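Local coordinates for NTD biosynthesis operon protein NtdA (Bacillus subtilis subsp. subtilis, PDB 4K2I) that catalyses the reversible pyridoxal phosphate-dependent transamination of 3-dehydro-glucose 6-phosphate with glutamate to kanosamine 6-phosphate, a step in antibiotic biosynthesis, at residues P149-S154 / V170-Q175; P197-G202 / E223-G228. All coordinates share one frame; numbering follows the deposited sequence.

Interaction 1 of 2, residues P149-S154 / V170-Q175; sequences PANSFS and VDINPQ. With PMP (4'-deoxy-4'-aminopyridoxal-5'-phosphate), chain M; EDO (1,2-ethanediol), chain N; EDO (1,2-ethanediol), chain P.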
loop_
_atom_site.group_PDB
_atom_site.type_symbol
_atom_site.label_atom_id
_atom_site.label_comp_id
_atom_site.label_asym_id
_atom_site.label_seq_id
_atom_site.Cartn_x
_atom_site.Cartn_y
_atom_site.Cartn_z
ATOM N N PRO B 149 -14.994 18.452 8.829
ATOM C CA PRO B 149 -15.801 19.107 7.800
ATOM C C PRO B 149 -16.376 18.080 6.805
ATOM O O PRO B 149 -15.933 16.921 6.772
ATOM C CB PRO B 149 -14.789 20.011 7.102
ATOM C CG PRO B 149 -13.518 19.224 7.166
ATOM C CD PRO B 149 -13.555 18.496 8.504
ATOM N N ALA B 150 -17.352 18.495 6.003
ATOM C CA ALA B 150 -17.982 17.576 5.055
ATOM C C ALA B 150 -17.503 17.777 3.614
ATOM O O ALA B 150 -17.965 17.087 2.696
ATOM C CB ALA B 150 -19.530 17.677 5.141
ATOM N N ASN B 151 -16.569 18.705 3.414
ATOM C CA ASN B 151 -16.100 19.024 2.061
ATOM C C ASN B 151 -14.746 18.435 1.666
ATOM O O ASN B 151 -14.184 18.827 0.649
ATOM C CB ASN B 151 -16.052 20.541 1.850
ATOM C CG ASN B 151 -15.108 21.237 2.821
ATOM O OD1 ASN B 151 -14.694 20.657 3.827
ATOM N ND2 ASN B 151 -14.768 22.485 2.526
ATOM N N SER B 152 -14.214 17.514 2.463
ATOM C CA SER B 152 -12.911 16.927 2.154
ATOM C C SER B 152 -13.036 15.804 1.123
ATOM O O SER B 152 -14.141 15.377 0.795
ATOM C CB SER B 152 -12.269 16.354 3.419
ATOM O OG SER B 152 -11.000 15.801 3.120
ATOM N N PHE B 153 -11.903 15.314 0.630
ATOM C CA PHE B 153 -11.907 14.095 -0.169
ATOM C C PHE B 153 -12.440 12.954 0.702
ATOM O O PHE B 153 -12.277 12.975 1.930
ATOM C CB PHE B 153 -10.502 13.792 -0.689
ATOM C CG PHE B 153 -10.409 12.533 -1.511
ATOM C CD1 PHE B 153 -11.112 12.407 -2.698
ATOM C CD2 PHE B 153 -9.586 11.495 -1.111
ATOM C CE1 PHE B 153 -11.019 11.245 -3.464
ATOM C CE2 PHE B 153 -9.480 10.343 -1.869
ATOM C CZ PHE B 153 -10.201 10.216 -3.053
ATOM N N SER B 154 -13.078 11.966 0.077
ATOM C CA SER B 154 -13.820 10.935 0.824
ATOM C C SER B 154 -12.938 10.094 1.740
ATOM O O SER B 154 -13.444 9.405 2.626
ATOM C CB SER B 154 -14.569 9.995 -0.130
ATOM O OG SER B 154 -15.596 10.689 -0.801
ATOM N N VAL B 170 -19.516 19.482 10.631
ATOM C CA VAL B 170 -19.639 20.848 11.107
ATOM C C VAL B 170 -19.264 21.796 9.955
ATOM O O VAL B 170 -18.421 21.459 9.129
ATOM C CB VAL B 170 -18.749 21.031 12.364
ATOM C CG1 VAL B 170 -18.082 22.394 12.423
ATOM C CG2 VAL B 170 -19.552 20.748 13.609
ATOM N N ASP B 171 -19.919 22.955 9.889
ATOM C CA ASP B 171 -19.752 23.916 8.795
ATOM C C ASP B 171 -18.331 24.482 8.681
ATOM O O ASP B 171 -17.580 24.553 9.667
ATOM C CB ASP B 171 -20.717 25.089 8.979
ATOM C CG ASP B 171 -21.513 25.406 7.723
ATOM O OD1 ASP B 171 -21.202 24.860 6.635
ATOM O OD2 ASP B 171 -22.458 26.217 7.829
ATOM N N ILE B 172 -17.988 24.910 7.470
ATOM C CA ILE B 172 -16.697 25.523 7.207
ATOM C C ILE B 172 -16.785 27.039 7.221
ATOM O O ILE B 172 -17.869 27.619 7.157
ATOM C CB ILE B 172 -16.182 25.149 5.813
ATOM C CG1 ILE B 172 -17.186 25.596 4.739
ATOM C CG2 ILE B 172 -15.901 23.676 5.724
ATOM C CD1 ILE B 172 -16.650 25.566 3.329
ATOM N N ASN B 173 -15.627 27.680 7.299
ATOM C CA ASN B 173 -15.525 29.073 6.919
ATOM C C ASN B 173 -15.608 29.158 5.385
ATOM O O ASN B 173 -14.795 28.560 4.688
ATOM C CB ASN B 173 -14.211 29.654 7.441
ATOM C CG ASN B 173 -14.015 31.101 7.045
ATOM O OD1 ASN B 173 -14.103 31.455 5.872
ATOM N ND2 ASN B 173 -13.741 31.947 8.029
ATOM N N PRO B 174 -16.601 29.892 4.853
ATOM C CA PRO B 174 -16.817 29.885 3.403
ATOM C C PRO B 174 -15.712 30.571 2.594
ATOM O O PRO B 174 -15.660 30.367 1.388
ATOM C CB PRO B 174 -18.151 30.634 3.241
ATOM C CG PRO B 174 -18.226 31.521 4.430
ATOM C CD PRO B 174 -17.594 30.729 5.554
ATOM N N GLN B 175 -14.855 31.369 3.223
ATOM C CA GLN B 175 -13.720 31.945 2.490
ATOM C C GLN B 175 -12.447 31.090 2.538
ATOM O O GLN B 175 -11.677 31.098 1.591
ATOM C CB GLN B 175 -13.403 33.398 2.905
ATOM C CG GLN B 175 -14.349 34.026 3.927
ATOM C CD GLN B 175 -15.712 34.395 3.357
ATOM O OE1 GLN B 175 -15.912 34.427 2.136
ATOM N NE2 GLN B 175 -16.664 34.675 4.249
HETATM N N1 PMP M . -7.031 13.534 2.758
HETATM C C2 PMP M . -7.039 14.428 1.711
HETATM C C2A PMP M . -7.516 15.837 1.977
HETATM C C3 PMP M . -6.604 13.985 0.443
HETATM O O3 PMP M . -6.581 14.807 -0.650
HETATM C C4 PMP M . -6.182 12.677 0.258
HETATM C C4A PMP M . -5.721 12.230 -1.144
HETATM N N4A PMP M . -6.368 12.959 -2.247
HETATM C C5 PMP M . -6.195 11.799 1.354
HETATM C C6 PMP M . -6.621 12.243 2.588
HETATM C C5A PMP M . -5.756 10.365 1.239
HETATM O O4P PMP M . -4.394 10.284 0.921
HETATM P P PMP M . -3.819 8.979 0.183
HETATM O O1P PMP M . -4.465 7.759 0.792
HETATM O O2P PMP M . -2.291 8.959 0.289
HETATM O O3P PMP M . -4.293 9.032 -1.285
HETATM C C1 EDO N . -12.014 32.130 -2.770
HETATM O O1 EDO N . -10.924 31.213 -2.620
HETATM C C2 EDO N . -12.660 32.353 -1.406
HETATM O O2 EDO N . -11.731 33.023 -0.547
HETATM C C1 EDO P . -16.310 22.397 -2.386
HETATM O O1 EDO P . -16.851 21.333 -1.600
HETATM C C2 EDO P . -15.809 23.506 -1.467
HETATM O O2 EDO P . -14.855 22.936 -0.560
HETATM O O HOH W 1 -18.426 21.069 6.407
#
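The packing of this contact centres on the methyl CG2 of I172, which meets P149 CB at 4.1 Å and, on the polar side, the amide nitrogen ND2 of N151 at 3.6 Å. N151 and I172 approach from opposite directions, and the amide group of N151 rests against both methyls of the isoleucine, CG2 and CD1: I172 CD1 is 3.7 Å from N151 ND2. The chi1 of 59° sets CG1 of I172 between its backbone N and carbonyl carbon, while CG2 lies beside the N and is directed at the other loop.

Polar coupling is indirect. One water accepts from A150 N at 2.8 Å and donates to V170 O, joining two backbones that do not bond to each other here although V170 still pairs with M148 just upstream. The ND2 of N151 is held outside the pair, by F177 O and by a 1,2-ethanediol, probably from the crystallisation liquor, whose O2 is 3.1 Å away. D171, turned away from the opposing loop, has its carboxylate bound by T405 and by H404 N.

Toward the active site, F153, a substrate-binding residue, brings CD2 to 3.7 Å from N4A of the cofactor PMP, and its ring meets H277 of the second subunit edge-to-face.

Direct contact between the loops is therefore van der Waals, the water supplies their polar link, and the direction of the N151 amide is set largely from outside, by F177 O.

Interaction 2 of 2, residues P197-G202 / E223-G228; sequences PVHLYG and EDACQG. With PMP (4'-deoxy-4'-aminopyridoxal-5'-phosphate), chain M; EDO (1,2-ethanediol), chain P.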
loop_
_atom_site.group_PDB
_atom_site.type_symbol
_atom_site.label_atom_id
_atom_site.label_comp_id
_atom_site.label_asym_id
_atom_site.label_seq_id
_atom_site.Cartn_x
_atom_site.Cartn_y
_atom_site.Cartn_z
ATOM N N PRO B 197 -9.465 18.324 11.772
ATOM C CA PRO B 197 -9.475 19.405 10.786
ATOM C C PRO B 197 -8.710 19.010 9.532
ATOM O O PRO B 197 -7.765 18.230 9.597
ATOM C CB PRO B 197 -8.734 20.544 11.506
ATOM C CG PRO B 197 -7.815 19.848 12.424
ATOM C CD PRO B 197 -8.547 18.603 12.889
ATOM N N VAL B 198 -9.103 19.584 8.404
ATOM C CA VAL B 198 -8.463 19.298 7.131
ATOM C C VAL B 198 -7.901 20.586 6.565
ATOM O O VAL B 198 -8.614 21.578 6.472
ATOM C CB VAL B 198 -9.484 18.759 6.114
ATOM C CG1 VAL B 198 -8.798 18.508 4.764
ATOM C CG2 VAL B 198 -10.145 17.502 6.659
ATOM N N HIS B 199 -6.633 20.569 6.172
ATOM C CA HIS B 199 -6.041 21.741 5.542
ATOM C C HIS B 199 -6.297 21.649 4.050
ATOM O O HIS B 199 -5.427 21.256 3.270
ATOM C CB HIS B 199 -4.554 21.852 5.885
ATOM C CG HIS B 199 -4.289 21.765 7.355
ATOM N ND1 HIS B 199 -5.090 22.390 8.289
ATOM C CD2 HIS B 199 -3.344 21.094 8.055
ATOM C CE1 HIS B 199 -4.643 22.121 9.502
ATOM N NE2 HIS B 199 -3.583 21.340 9.389
ATOM N N LEU B 200 -7.521 22.008 3.678
ATOM C CA LEU B 200 -8.054 21.761 2.351
ATOM C C LEU B 200 -7.406 22.663 1.321
ATOM O O LEU B 200 -7.252 23.863 1.547
ATOM C CB LEU B 200 -9.570 21.957 2.349
ATOM C CG LEU B 200 -10.322 21.330 1.167
ATOM C CD1 LEU B 200 -9.985 19.844 1.090
ATOM C CD2 LEU B 200 -11.832 21.533 1.316
ATOM N N TYR B 201 -7.007 22.054 0.204
ATOM C CA TYR B 201 -6.374 22.749 -0.927
ATOM C C TYR B 201 -4.976 23.303 -0.586
ATOM O O TYR B 201 -4.378 24.030 -1.385
ATOM C CB TYR B 201 -7.276 23.870 -1.467
ATOM C CG TYR B 201 -8.750 23.499 -1.663
ATOM C CD1 TYR B 201 -9.128 22.253 -2.166
ATOM C CD2 TYR B 201 -9.759 24.408 -1.348
ATOM C CE1 TYR B 201 -10.483 21.918 -2.343
ATOM C CE2 TYR B 201 -11.108 24.085 -1.531
ATOM C CZ TYR B 201 -11.453 22.842 -2.032
ATOM O OH TYR B 201 -12.775 22.535 -2.196
ATOM N N GLY B 202 -4.462 22.960 0.594
ATOM C CA GLY B 202 -3.175 23.475 1.036
ATOM C C GLY B 202 -3.281 24.628 2.026
ATOM O O GLY B 202 -2.269 25.135 2.509
ATOM N N GLU B 223 -4.783 15.971 12.627
ATOM C CA GLU B 223 -5.039 16.813 11.468
ATOM C C GLU B 223 -4.764 16.092 10.163
ATOM O O GLU B 223 -3.798 15.326 10.036
ATOM C CB GLU B 223 -4.244 18.115 11.537
ATOM C CG GLU B 223 -2.756 17.906 11.532
ATOM C CD GLU B 223 -1.984 19.189 11.729
ATOM O OE1 GLU B 223 -0.783 19.077 12.039
ATOM O OE2 GLU B 223 -2.559 20.297 11.554
ATOM N N ASP B 224 -5.649 16.318 9.202
ATOM C CA ASP B 224 -5.466 15.794 7.864
ATOM C C ASP B 224 -4.718 16.858 7.077
ATOM O O ASP B 224 -5.325 17.794 6.545
ATOM C CB ASP B 224 -6.824 15.477 7.217
ATOM C CG ASP B 224 -6.693 14.924 5.804
ATOM O OD1 ASP B 224 -5.586 14.979 5.229
ATOM O OD2 ASP B 224 -7.708 14.441 5.259
ATOM N N ALA B 225 -3.399 16.711 7.010
ATOM C CA ALA B 225 -2.553 17.632 6.256
ATOM C C ALA B 225 -2.074 16.966 4.975
ATOM O O ALA B 225 -0.999 17.281 4.459
ATOM C CB ALA B 225 -1.359 18.055 7.101
ATOM N N CYS B 226 -2.869 16.036 4.456
ATOM C CA CYS B 226 -2.459 15.310 3.264
ATOM C C CYS B 226 -2.172 16.212 2.058
ATOM O O CYS B 226 -1.371 15.850 1.199
ATOM C CB CYS B 226 -3.442 14.186 2.938
ATOM S SG CYS B 226 -3.357 12.880 4.208
ATOM N N GLN B 227 -2.780 17.395 2.016
ATOM C CA GLN B 227 -2.498 18.344 0.936
ATOM C C GLN B 227 -1.636 19.528 1.401
ATOM O O GLN B 227 -1.465 20.493 0.671
ATOM C CB GLN B 227 -3.804 18.876 0.326
ATOM C CG GLN B 227 -4.730 17.771 -0.184
ATOM C CD GLN B 227 -6.009 18.302 -0.801
ATOM O OE1 GLN B 227 -6.324 19.489 -0.709
ATOM N NE2 GLN B 227 -6.752 17.418 -1.441
ATOM N N GLY B 228 -1.100 19.462 2.616
ATOM C CA GLY B 228 -0.457 20.626 3.188
ATOM C C GLY B 228 1.035 20.557 3.470
ATOM O O GLY B 228 1.529 21.347 4.276
HETATM N N1 PMP M . -7.031 13.534 2.758
HETATM C C2 PMP M . -7.039 14.428 1.711
HETATM C C2A PMP M . -7.516 15.837 1.977
HETATM C C3 PMP M . -6.604 13.985 0.443
HETATM O O3 PMP M . -6.581 14.807 -0.650
HETATM C C4 PMP M . -6.182 12.677 0.258
HETATM C C4A PMP M . -5.721 12.230 -1.144
HETATM N N4A PMP M . -6.368 12.959 -2.247
HETATM C C5 PMP M . -6.195 11.799 1.354
HETATM C C6 PMP M . -6.621 12.243 2.588
HETATM C C5A PMP M . -5.756 10.365 1.239
HETATM O O4P PMP M . -4.394 10.284 0.921
HETATM P P PMP M . -3.819 8.979 0.183
HETATM O O1P PMP M . -4.465 7.759 0.792
HETATM O O2P PMP M . -2.291 8.959 0.289
HETATM O O3P PMP M . -4.293 9.032 -1.285
HETATM C C1 EDO P . -16.310 22.397 -2.386
HETATM O O1 EDO P . -16.851 21.333 -1.600
HETATM C C2 EDO P . -15.809 23.506 -1.467
HETATM O O2 EDO P . -14.855 22.936 -0.560
HETATM O O HOH W 2 -4.681 18.729 3.628
#
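H199 and E223 meet through a buried His-carboxylate hydrogen bond: H199 NE2 donates to E223 OE2 at 2.6 Å, at 164° about the hydrogen. The oxygen lies in the imidazole plane, but the donor reaches it from above the carboxylate plane, the two flat groups standing 80° apart. T241 holds the other carboxylate oxygen and S205 takes up H199 ND1, which should fix the rotation of both groups.

Beside this pair the backbones are tightly joined. D224 N donates to P197 O (2.9 Å) and H199 N to D224 O (3.1 Å), flanking V198 in a single beta bridge. V198 CG2 packs at 3.9 Å on D224 CB, the two side chains lying side by side.

Here strand 220-224, one of the parallel strands of the large mixed sheet of this DegT/DnrJ/EryC1-family, PLP-dependent aminotransferase, gives way to the loop that faces the cofactor ring. With CG anti to the backbone N (chi1 180°), D224 brings OD2 to 2.7 Å from PMP N1, consistent with the aspartate that supports the pyridine nitrogen in these enzymes. The same OD2 is hydrogen-bonded to T156 OG1. D224 OD1 accepts from C226 N, an Asx turn that holds the carboxylate.

Farther along, the join is looser and partly water-mediated. One water donates to H199 O and D224 O and accepts from Q227 N, standing where the two backbones have drawn apart. Beyond it, the extended Q227 side chain spans the gap: OE1 accepts from Y201 N at 2.8 Å, while NE2 donates to PMP O3 at 2.7 Å. At the far end G202 and G228 meet through backbone alone, their CA atoms 4.5 Å apart.

In the fold
Along the chain, strand 145-148 runs into 149-154, helix 154-162 follows, and strand 166-169 leads into 170-175, where interaction 1 closes its loop. Interaction 2 opens later, after strand 192-195, and closes across helix 207-217 at the end of strand 220-224. The two are therefore in series, neither nested nor crossed. Their centres are 11 Å apart, and they touch directly: N151 ND2 packs 3.3 Å from L200 CD2, and P149 CG lies 3.8 Å from V198 CG2. Together they tie the loops after four neighbouring parallel strands of the mixed sheet. Both reach PMP, whose site is completed by N294 of the second subunit.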